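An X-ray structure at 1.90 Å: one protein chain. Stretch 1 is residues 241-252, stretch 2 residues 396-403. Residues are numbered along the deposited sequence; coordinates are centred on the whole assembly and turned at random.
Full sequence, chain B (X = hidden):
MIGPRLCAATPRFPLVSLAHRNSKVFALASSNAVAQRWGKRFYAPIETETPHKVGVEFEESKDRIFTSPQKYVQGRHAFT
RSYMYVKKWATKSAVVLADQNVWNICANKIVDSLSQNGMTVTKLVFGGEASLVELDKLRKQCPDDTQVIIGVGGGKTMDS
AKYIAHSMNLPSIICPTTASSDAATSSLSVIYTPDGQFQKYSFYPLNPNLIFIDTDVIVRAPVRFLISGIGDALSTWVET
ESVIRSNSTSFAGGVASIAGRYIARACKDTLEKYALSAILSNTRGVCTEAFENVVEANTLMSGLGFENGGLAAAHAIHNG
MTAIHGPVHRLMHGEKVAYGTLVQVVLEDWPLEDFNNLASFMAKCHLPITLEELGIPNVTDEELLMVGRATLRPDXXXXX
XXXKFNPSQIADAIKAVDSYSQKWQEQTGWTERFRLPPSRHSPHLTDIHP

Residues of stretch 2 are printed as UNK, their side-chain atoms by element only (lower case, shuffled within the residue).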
# COMPACT_ATOMS: atom_id res chain seq x y z
N GLU B 241 -22.88 14.48 -6.18
CA GLU B 241 -21.47 14.88 -6.16
C GLU B 241 -21.26 15.99 -7.20
O GLU B 241 -20.50 16.93 -6.97
CB GLU B 241 -20.56 13.70 -6.48
CG GLU B 241 -20.31 12.78 -5.29
CD GLU B 241 -19.50 13.46 -4.19
OE1 GLU B 241 -19.98 13.55 -3.05
OE2 GLU B 241 -18.36 13.90 -4.48
N SER B 242 -21.94 15.88 -8.34
CA SER B 242 -21.84 16.87 -9.41
C SER B 242 -22.39 18.23 -8.99
O SER B 242 -21.83 19.27 -9.33
CB SER B 242 -22.58 16.38 -10.66
OG SER B 242 -22.54 17.35 -11.69
N VAL B 243 -23.51 18.22 -8.26
CA VAL B 243 -24.13 19.46 -7.79
C VAL B 243 -23.24 20.11 -6.73
O VAL B 243 -23.00 21.32 -6.76
CB VAL B 243 -25.52 19.19 -7.17
CG1 VAL B 243 -26.08 20.46 -6.53
CG2 VAL B 243 -26.47 18.69 -8.24
N ILE B 244 -22.76 19.30 -5.79
CA ILE B 244 -21.91 19.80 -4.72
C ILE B 244 -20.58 20.35 -5.24
O ILE B 244 -20.15 21.43 -4.86
CB ILE B 244 -21.63 18.70 -3.67
CG1 ILE B 244 -22.93 18.33 -2.96
CG2 ILE B 244 -20.59 19.18 -2.66
CD1 ILE B 244 -22.79 17.21 -1.95
N ARG B 245 -19.93 19.60 -6.13
CA ARG B 245 -18.65 20.03 -6.67
C ARG B 245 -18.78 21.25 -7.58
O ARG B 245 -17.80 21.96 -7.82
CB ARG B 245 -17.97 18.87 -7.39
CG ARG B 245 -17.60 17.75 -6.44
CD ARG B 245 -16.74 16.68 -7.09
NE ARG B 245 -16.10 15.85 -6.07
CZ ARG B 245 -15.17 14.93 -6.33
NH1 ARG B 245 -14.77 14.72 -7.58
NH2 ARG B 245 -14.64 14.24 -5.33
N SER B 246 -19.98 21.48 -8.09
CA SER B 246 -20.24 22.63 -8.95
C SER B 246 -20.65 23.83 -8.08
O SER B 246 -20.84 24.93 -8.59
CB SER B 246 -21.35 22.32 -9.95
OG SER B 246 -20.97 21.31 -10.86
N ASN B 247 -20.78 23.59 -6.78
CA ASN B 247 -21.19 24.62 -5.83
C ASN B 247 -22.53 25.24 -6.22
O ASN B 247 -22.72 26.45 -6.13
CB ASN B 247 -20.13 25.71 -5.73
CG ASN B 247 -18.80 25.19 -5.21
OD1 ASN B 247 -18.66 24.84 -4.04
ND2 ASN B 247 -17.81 25.14 -6.09
N SER B 248 -23.46 24.39 -6.67
CA SER B 248 -24.79 24.86 -7.06
C SER B 248 -25.77 24.69 -5.92
O SER B 248 -25.55 23.90 -5.00
CB SER B 248 -25.29 24.08 -8.29
OG SER B 248 -24.53 24.40 -9.44
N THR B 249 -26.87 25.44 -5.97
CA THR B 249 -27.89 25.35 -4.93
C THR B 249 -28.45 23.94 -4.88
O THR B 249 -28.71 23.33 -5.91
CB THR B 249 -29.02 26.35 -5.20
OG1 THR B 249 -28.49 27.68 -5.23
CG2 THR B 249 -30.08 26.25 -4.12
N SER B 250 -28.65 23.42 -3.67
CA SER B 250 -29.17 22.07 -3.49
C SER B 250 -30.67 22.02 -3.72
O SER B 250 -31.32 23.06 -3.84
CB SER B 250 -28.88 21.58 -2.07
OG SER B 250 -29.77 22.21 -1.15
N PHE B 251 -31.21 20.81 -3.77
CA PHE B 251 -32.65 20.65 -3.96
C PHE B 251 -33.38 20.94 -2.66
O PHE B 251 -34.60 20.83 -2.59
CB PHE B 251 -32.97 19.24 -4.46
CG PHE B 251 -33.18 19.17 -5.96
CD1 PHE B 251 -32.24 19.71 -6.83
CD2 PHE B 251 -34.33 18.59 -6.48
CE1 PHE B 251 -32.44 19.68 -8.21
CE2 PHE B 251 -34.54 18.55 -7.86
CZ PHE B 251 -33.59 19.09 -8.72
N ALA B 252 -32.62 21.31 -1.62
CA ALA B 252 -33.18 21.66 -0.32
C ALA B 252 -33.32 23.18 -0.27
O ALA B 252 -33.91 23.73 0.66
CB ALA B 252 -32.27 21.17 0.81
N UNK B 396 -34.42 22.39 -16.36
CA UNK B 396 -33.76 21.11 -16.11
C UNK B 396 -32.59 21.14 -15.13
O UNK B 396 -31.84 22.12 -15.05
o UNK B 396 -35.92 17.88 -17.56
c UNK B 396 -34.88 18.49 -17.22
c UNK B 396 -33.32 20.48 -17.43
o UNK B 396 -34.22 18.17 -16.21
c UNK B 396 -34.40 19.64 -18.09
N UNK B 397 -32.44 20.04 -14.40
CA UNK B 397 -31.38 19.91 -13.40
C UNK B 397 -29.97 19.85 -13.97
O UNK B 397 -29.00 20.02 -13.23
c UNK B 397 -31.64 18.66 -12.55
o UNK B 397 -31.69 17.49 -13.35
N UNK B 398 -29.84 19.63 -15.28
CA UNK B 398 -28.51 19.55 -15.87
C UNK B 398 -27.76 20.88 -15.72
O UNK B 398 -26.53 20.91 -15.72
c UNK B 398 -29.23 20.26 -18.20
c UNK B 398 -28.59 19.14 -17.37
c UNK B 398 -27.19 18.83 -17.90
c UNK B 398 -27.20 18.14 -19.25
N UNK B 399 -28.50 21.97 -15.56
CA UNK B 399 -27.87 23.28 -15.42
C UNK B 399 -27.17 23.48 -14.08
O UNK B 399 -26.52 24.51 -13.87
c UNK B 399 -28.92 24.37 -15.65
c UNK B 399 -29.63 24.27 -19.21
n UNK B 399 -30.84 23.98 -18.76
c UNK B 399 -29.55 24.29 -17.01
n UNK B 399 -28.83 24.46 -18.17
c UNK B 399 -30.81 23.99 -17.39
N UNK B 400 -27.29 22.52 -13.17
CA UNK B 400 -26.61 22.61 -11.88
C UNK B 400 -25.13 22.29 -12.06
O UNK B 400 -24.30 22.64 -11.22
c UNK B 400 -28.58 22.06 -10.36
n UNK B 400 -29.47 21.09 -10.15
o UNK B 400 -28.84 23.25 -10.17
c UNK B 400 -27.21 21.63 -10.85
N UNK B 401 -24.80 21.63 -13.17
CA UNK B 401 -23.42 21.27 -13.46
C UNK B 401 -22.64 22.49 -13.94
O UNK B 401 -23.15 23.31 -14.70
c UNK B 401 -22.23 17.08 -15.40
c UNK B 401 -23.36 20.17 -14.52
s UNK B 401 -23.97 17.57 -15.34
c UNK B 401 -23.94 18.84 -14.07
N UNK B 402 -21.39 22.61 -13.49
CA UNK B 402 -20.57 23.75 -13.90
C UNK B 402 -20.23 23.63 -15.39
O UNK B 402 -20.08 24.64 -16.08
o UNK B 402 -18.51 22.65 -13.18
c UNK B 402 -19.29 23.82 -13.05
N UNK B 403 -20.10 22.40 -15.89
CA UNK B 403 -19.81 22.18 -17.31
C UNK B 403 -21.12 22.37 -18.07
O UNK B 403 -22.16 21.85 -17.67
n UNK B 403 -16.40 17.46 -18.55
c UNK B 403 -16.95 18.84 -18.32
c UNK B 403 -18.73 20.53 -18.96
c UNK B 403 -19.27 20.76 -17.54
c UNK B 403 -18.18 19.11 -19.17
O HOH W 1 -25.76 26.57 -11.83

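Position 396 carries five side-chain atoms, three carbons in a row with two oxygens on the last. A carboxylate at the end of a two-carbon tether is glutamate, Glu-396. It lies out of reach of stretch 1; OE1 of Glu-396 accepts a hydrogen bond from the backbone N of residue 397, at 3.2 Å, as the chain enters a short 3-10 segment, and OE2 is hydrogen-bonded elsewhere in the structure.

Position 397 has one carbon and one oxygen, which makes it serine, Ser-397. Its CB points toward stretch 1 and lies 4.3 Å from CZ of Phe-251, close enough for packing against the ring. So small a side chain fits beside the buried aromatic, while its hydroxyl is hydrogen-bonded elsewhere in the structure.

Position 398 shows four carbons and no heteroatom, forked at the first carbon, with one arm two carbons long. This is isoleucine, Ile-398. It does not reach stretch 1; it is buried, a setting that suits a purely hydrocarbon side chain.

At position 399 a single carbon leads to a five-membered ring of three carbons and two nitrogens, the imidazole of a histidine, His-399. Its CB points away from stretch 1, so the ring, at a partly exposed position, is free to use NE2 in a hydrogen bond elsewhere in the structure. The backbone is more useful here: a water donates to O of His-399 at 3.0 Å and, weakly, to OG of Ser-248 at 3.5 Å, bridging the stretches.

Position 400 has two carbons, the second bearing one oxygen and one nitrogen. Taken as a carboxamide, this is asparagine, Asn-400, and it has the largest area covered by stretch 1. Its CB is 4.0 Å from CG2 of Val-243, and its ND2 approaches the edge of the Phe-251 ring, 3.8 Å from CE1. The short amide can thus pack against nonpolar neighbours while ND2 finds a hydrogen-bonding partner elsewhere in the structure.

Position 401 is an unbranched run of two carbons, a sulfur and a terminal carbon: methionine, Met-401. The chain is buried, and its CG lies 3.1 Å from OG of Ser-242, a tight contact. A slender, unbranched thioether can extend past the helix at this point.

Position 402 again has one carbon and one oxygen, serine, Ser-402. Its CB points toward stretch 1, and OG of Ser-402 lies 3.6 Å from OG of Ser-246, a contact only; a small polar side chain suits so close an approach, and its OG is hydrogen-bonded elsewhere in the structure. The bond across is made by its backbone: N of Ser-402 donates to OG of Ser-246 at 3.0 Å.

Position 403 has four carbons in a row ending in nitrogen, a lysine, Lys-403. It covers nothing of stretch 1; from a partly exposed position the long chain carries its charged amine off the contact to a partner elsewhere in the structure.

The contact works through serine hydroxyls reading backbone. OG of Ser-246 donates to O of Ser-242 at 2.7 Å, leaving it free to accept from N of Ser-402. Beyond the Schellman turn at Asn-247, OG of Ser-248 donates to O of Asn-400 at 2.5 Å. Val-243 and Phe-251 add packing around Asn-400.

Stretch 2, residues 396-403: ESIHNMSK
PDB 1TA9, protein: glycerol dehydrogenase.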